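Local coordinates for protein chorismate mutase (Paraburkholderia phymatum, PDB 5TS9) that probably catalyses the rearrangement of chorismate to prephenate, as an all-helical chorismate mutase that assembles from two subunits, at residues L18-D30 against H158-C170. Sequence-based numbering, arbitrary orientation. Where two conformers were deposited one is given.
Sequences LVRSMADRLNTAD and HRAALDRAVARIC
In Leu162 the branch point CG swings away from the backbone N, to the far side of the CA-CB bond (chi1 -172°), which puts both methyls against Val19 and Ala23. Met22 has CG beside the backbone N and runs extended from there, which carries SD and CE to Val166 and Ile169. The contact is a buried helix-helix crossing in the all-helical type II chorismate mutase fold. The long helix 16-39 meets the C-terminal helix 156-165 and the turn after it. The axes of the two segments pass 9.9 Å apart, with 121° between their directions.

Leu162 is a knob in a hole formed by Val19, Met22, Ala23 and Leu26. Its CD2 lies 3.9 Å from Val19 CG1, and the two side chains cross at about a right angle. Leu26 sends CD2 against the backbone of the other helix, 3.3 Å from His158 O. Its CD1 rests on the methyl of Ala161.

Past the helix end, Ile169 continues the apolar row. Leu18 and Met22 both reach it tip to tip, with Leu18 CD2 3.7 Å from Ile169 CD1. Met22 SD lies 3.8 Å from Val166 CG1. Beyond Ile169, Cys170 ties this tail to helix 137-151 through its disulfide with Cys137. Toward the second subunit, Asp163 pairs with Arg94 and Arg164 with Glu79 of that subunit; Arg164 also bridges Asp76 of its own chain.

The polar end of the contact is His158. Its ND1 is hydrogen-bonded to Asp155, and its NE2 points to Asp30, so the ring is held from both nitrogens. Asn27 OD1 stands obliquely to the ring, 3.7 Å from His158 CD2. The carboxylate of Asp30 is well turned out of the ring plane. His158 NE2 donates to the syn lone pair of Asp30 OD1 at 2.8 Å, almost straight at 177°.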
loop_
_atom_site.group_PDB
_atom_site.type_symbol
_atom_site.label_atom_id
_atom_site.label_comp_id
_atom_site.label_asym_id
_atom_site.label_seq_id
_atom_site.Cartn_x
_atom_site.Cartn_y
_atom_site.Cartn_z
ATOM N N LEU A 18 -19.050 -0.359 -7.626
ATOM C CA LEU A 18 -18.209 0.219 -6.582
ATOM C C LEU A 18 -16.728 0.009 -6.888
ATOM O O LEU A 18 -15.927 0.955 -6.829
ATOM C CB LEU A 18 -18.577 -0.390 -5.224
ATOM C CG LEU A 18 -17.690 -0.041 -4.015
ATOM C CD1 LEU A 18 -17.578 1.451 -3.863
ATOM C CD2 LEU A 18 -18.284 -0.663 -2.755
ATOM N N VAL A 19 -16.344 -1.227 -7.231
ATOM C CA VAL A 19 -14.938 -1.542 -7.504
ATOM C C VAL A 19 -14.464 -0.800 -8.741
ATOM O O VAL A 19 -13.311 -0.369 -8.823
ATOM C CB VAL A 19 -14.762 -3.073 -7.637
ATOM C CG1 VAL A 19 -13.356 -3.450 -8.136
ATOM C CG2 VAL A 19 -15.027 -3.740 -6.299
ATOM N N ARG A 20 -15.354 -0.618 -9.716
ATOM C CA ARG A 20 -15.014 0.164 -10.897
ATOM C C ARG A 20 -14.684 1.611 -10.524
ATOM O O ARG A 20 -13.707 2.175 -11.017
ATOM C CB ARG A 20 -16.181 0.091 -11.885
ATOM C CG ARG A 20 -15.860 0.499 -13.296
ATOM C CD ARG A 20 -17.099 0.256 -14.161
ATOM N NE ARG A 20 -17.291 -1.150 -14.532
ATOM C CZ ARG A 20 -18.479 -1.741 -14.632
ATOM N NH1 ARG A 20 -19.589 -1.066 -14.353
ATOM N NH2 ARG A 20 -18.565 -3.011 -15.001
ATOM N N SER A 21 -15.475 2.224 -9.635
ATOM C CA SER A 21 -15.207 3.607 -9.259
ATOM C C SER A 21 -13.867 3.728 -8.537
ATOM O O SER A 21 -13.097 4.664 -8.793
ATOM C CB SER A 21 -16.353 4.151 -8.402
ATOM O OG SER A 21 -16.586 3.341 -7.261
ATOM N N MET A 22 -13.557 2.781 -7.645
ATOM C CA MET A 22 -12.246 2.787 -6.995
ATOM C C MET A 22 -11.135 2.577 -8.011
ATOM O O MET A 22 -10.070 3.202 -7.908
ATOM C CB MET A 22 -12.185 1.707 -5.913
ATOM C CG MET A 22 -13.114 1.961 -4.733
ATOM S SD MET A 22 -12.930 0.660 -3.460
ATOM C CE MET A 22 -14.033 1.304 -2.179
ATOM N N ALA A 23 -11.370 1.712 -9.017
ATOM C CA ALA A 23 -10.370 1.532 -10.068
ATOM C C ALA A 23 -10.150 2.817 -10.864
ATOM O O ALA A 23 -9.008 3.140 -11.210
ATOM C CB ALA A 23 -10.758 0.379 -10.993
ATOM N N ASP A 24 -11.226 3.559 -11.179
ATOM C CA ASP A 24 -11.060 4.846 -11.856
ATOM C C ASP A 24 -10.266 5.822 -10.989
ATOM O O ASP A 24 -9.421 6.576 -11.493
ATOM C CB ASP A 24 -12.426 5.444 -12.207
ATOM C CG ASP A 24 -13.204 4.595 -13.201
ATOM O OD1 ASP A 24 -12.588 3.843 -13.989
ATOM O OD2 ASP A 24 -14.442 4.697 -13.197
ATOM N N ARG A 25 -10.509 5.810 -9.674
ATOM C CA ARG A 25 -9.751 6.689 -8.789
ATOM C C ARG A 25 -8.293 6.270 -8.745
ATOM O O ARG A 25 -7.389 7.113 -8.800
ATOM C CB ARG A 25 -10.350 6.673 -7.380
ATOM C CG ARG A 25 -9.871 7.852 -6.510
ATOM C CD ARG A 25 -10.215 7.695 -5.052
ATOM N NE ARG A 25 -9.973 8.957 -4.355
ATOM C CZ ARG A 25 -8.768 9.390 -3.987
ATOM N NH1 ARG A 25 -7.698 8.645 -4.207
ATOM N NH2 ARG A 25 -8.644 10.572 -3.387
ATOM N N LEU A 26 -8.056 4.962 -8.654
ATOM C CA LEU A 26 -6.698 4.444 -8.633
ATOM C C LEU A 26 -5.922 4.897 -9.861
ATOM O O LEU A 26 -4.742 5.234 -9.760
ATOM C CB LEU A 26 -6.736 2.917 -8.537
ATOM C CG LEU A 26 -5.403 2.199 -8.332
ATOM C CD1 LEU A 26 -4.710 2.650 -7.014
ATOM C CD2 LEU A 26 -5.662 0.693 -8.336
ATOM N N ASN A 27 -6.577 4.952 -11.018
ATOM C CA ASN A 27 -5.864 5.232 -12.258
ATOM C C ASN A 27 -5.352 6.665 -12.345
ATOM O O ASN A 27 -4.473 6.932 -13.168
ATOM C CB ASN A 27 -6.756 4.919 -13.467
ATOM C CG ASN A 27 -6.736 3.436 -13.841
ATOM O OD1 ASN A 27 -5.694 2.770 -13.768
ATOM N ND2 ASN A 27 -7.890 2.914 -14.243
ATOM N N THR A 28 -5.885 7.605 -11.548
ATOM C CA THR A 28 -5.263 8.928 -11.493
ATOM C C THR A 28 -3.825 8.873 -10.970
ATOM O O THR A 28 -3.054 9.796 -11.238
ATOM C CB THR A 28 -6.054 9.886 -10.604
ATOM O OG1 THR A 28 -6.028 9.404 -9.248
ATOM C CG2 THR A 28 -7.500 10.026 -11.095
ATOM N N ALA A 29 -3.457 7.824 -10.223
ATOM C CA ALA A 29 -2.077 7.684 -9.740
ATOM C C ALA A 29 -1.055 7.762 -10.877
ATOM O O ALA A 29 0.039 8.321 -10.705
ATOM C CB ALA A 29 -1.915 6.364 -8.982
ATOM N N ASP A 30 -1.385 7.199 -12.044
ATOM C CA ASP A 30 -0.454 7.257 -13.169
ATOM C C ASP A 30 -0.144 8.699 -13.542
ATOM O O ASP A 30 1.016 9.051 -13.770
ATOM C CB ASP A 30 -1.020 6.517 -14.379
ATOM C CG ASP A 30 -1.316 5.065 -14.084
ATOM O OD1 ASP A 30 -1.598 4.743 -12.912
ATOM O OD2 ASP A 30 -1.270 4.244 -15.025
ATOM N N HIS A 158 -1.452 -2.584 -10.712
ATOM C CA HIS A 158 -2.722 -1.902 -10.476
ATOM C C HIS A 158 -3.756 -2.832 -9.852
ATOM O O HIS A 158 -4.567 -2.384 -9.033
ATOM C CB HIS A 158 -3.242 -1.312 -11.774
ATOM C CG HIS A 158 -2.488 -0.100 -12.219
ATOM N ND1 HIS A 158 -1.268 -0.174 -12.864
ATOM C CD2 HIS A 158 -2.768 1.219 -12.091
ATOM C CE1 HIS A 158 -0.838 1.050 -13.127
ATOM N NE2 HIS A 158 -1.730 1.914 -12.668
ATOM N N ARG A 159 -3.743 -4.119 -10.203
ATOM C CA ARG A 159 -4.664 -5.037 -9.533
ATOM C C ARG A 159 -4.294 -5.201 -8.065
ATOM O O ARG A 159 -5.174 -5.220 -7.188
ATOM C CB ARG A 159 -4.685 -6.391 -10.246
ATOM C CG ARG A 159 -5.772 -7.342 -9.712
ATOM C CD ARG A 159 -5.816 -8.667 -10.498
ATOM N NE ARG A 159 -5.016 -9.684 -9.825
ATOM C CZ ARG A 159 -3.839 -10.128 -10.258
ATOM N NH1 ARG A 159 -3.323 -9.659 -11.386
ATOM N NH2 ARG A 159 -3.180 -11.054 -9.569
ATOM N N ALA A 160 -2.994 -5.315 -7.775
ATOM C CA ALA A 160 -2.554 -5.404 -6.384
ATOM C C ALA A 160 -3.033 -4.201 -5.588
ATOM O O ALA A 160 -3.541 -4.345 -4.469
ATOM C CB ALA A 160 -1.031 -5.519 -6.314
ATOM N N ALA A 161 -2.912 -3.007 -6.162
ATOM C CA ALA A 161 -3.335 -1.807 -5.464
ATOM C C ALA A 161 -4.852 -1.660 -5.467
ATOM O O ALA A 161 -5.414 -1.047 -4.547
ATOM C CB ALA A 161 -2.651 -0.573 -6.082
ATOM N N LEU A 162 -5.546 -2.226 -6.464
ATOM C CA LEU A 162 -7.002 -2.288 -6.353
ATOM C C LEU A 162 -7.410 -3.170 -5.168
ATOM O O LEU A 162 -8.319 -2.817 -4.407
ATOM C CB LEU A 162 -7.627 -2.801 -7.662
ATOM C CG LEU A 162 -9.164 -2.731 -7.764
ATOM C CD1 LEU A 162 -9.681 -1.390 -7.298
ATOM C CD2 LEU A 162 -9.636 -2.992 -9.181
ATOM N N ASP A 163 -6.717 -4.294 -4.967
ATOM C CA ASP A 163 -6.970 -5.126 -3.782
ATOM C C ASP A 163 -6.724 -4.350 -2.486
ATOM O O ASP A 163 -7.392 -4.595 -1.475
ATOM C CB ASP A 163 -6.077 -6.369 -3.791
ATOM C CG ASP A 163 -6.538 -7.464 -4.790
ATOM O OD1 ASP A 163 -7.757 -7.668 -5.014
ATOM O OD2 ASP A 163 -5.646 -8.156 -5.320
ATOM N N ARG A 164 -5.759 -3.425 -2.485
ATOM C CA ARG A 164 -5.552 -2.570 -1.321
ATOM C C ARG A 164 -6.714 -1.599 -1.153
ATOM O O ARG A 164 -7.165 -1.339 -0.029
ATOM C CB ARG A 164 -4.221 -1.806 -1.464
ATOM C CG ARG A 164 -3.916 -0.802 -0.331
ATOM C CD ARG A 164 -3.581 -1.547 0.971
ATOM N NE ARG A 164 -3.305 -0.674 2.113
ATOM C CZ ARG A 164 -4.253 -0.107 2.852
ATOM N NH1 ARG A 164 -5.536 -0.304 2.545
ATOM N NH2 ARG A 164 -3.921 0.668 3.885
ATOM N N ALA A 165 -7.232 -1.067 -2.264
ATOM C CA ALA A 165 -8.276 -0.047 -2.162
ATOM C C ALA A 165 -9.598 -0.606 -1.640
ATOM O O ALA A 165 -10.317 0.094 -0.922
ATOM C CB ALA A 165 -8.488 0.627 -3.518
ATOM N N VAL A 166 -9.936 -1.852 -1.970
ATOM C CA VAL A 166 -11.219 -2.448 -1.590
ATOM C C VAL A 166 -11.175 -3.063 -0.193
ATOM O O VAL A 166 -12.131 -3.723 0.240
ATOM C CB VAL A 166 -11.642 -3.520 -2.613
ATOM C CG1 VAL A 166 -11.770 -2.908 -4.001
ATOM C CG2 VAL A 166 -10.650 -4.694 -2.595
ATOM N N ALA A 167 -10.061 -2.845 0.512
ATOM C CA ALA A 167 -9.754 -3.537 1.768
ATOM C C ALA A 167 -10.913 -3.564 2.762
ATOM O O ALA A 167 -11.129 -4.576 3.447
ATOM C CB ALA A 167 -8.533 -2.875 2.412
ATOM N N ARG A 168 -11.636 -2.464 2.914
ATOM C CA ARG A 168 -12.652 -2.417 3.964
ATOM C C ARG A 168 -14.049 -2.112 3.416
ATOM O O ARG A 168 -14.884 -1.509 4.097
ATOM C CB ARG A 168 -12.239 -1.427 5.049
ATOM C CG ARG A 168 -10.877 -1.808 5.628
ATOM C CD ARG A 168 -10.484 -0.988 6.829
ATOM N NE ARG A 168 -9.799 0.218 6.406
ATOM C CZ ARG A 168 -9.198 1.068 7.234
ATOM N NH1 ARG A 168 -9.199 0.848 8.550
ATOM N NH2 ARG A 168 -8.588 2.133 6.739
ATOM N N ILE A 169 -14.319 -2.524 2.179
ATOM C CA ILE A 169 -15.709 -2.617 1.736
ATOM C C ILE A 169 -16.478 -3.577 2.639
ATOM O O ILE A 169 -17.544 -3.251 3.180
ATOM C CB ILE A 169 -15.769 -3.068 0.269
ATOM C CG1 ILE A 169 -15.196 -1.987 -0.651
ATOM C CG2 ILE A 169 -17.192 -3.434 -0.121
ATOM C CD1 ILE A 169 -15.127 -2.442 -2.103
ATOM N N CYS A 170 -15.947 -4.776 2.809
ATOM C CA CYS A 170 -16.560 -5.765 3.686
ATOM C C CYS A 170 -16.374 -5.354 5.133
ATOM O O CYS A 170 -15.269 -4.985 5.537
ATOM C CB CYS A 170 -15.920 -7.130 3.466
ATOM S SG CYS A 170 -16.166 -7.749 1.816
#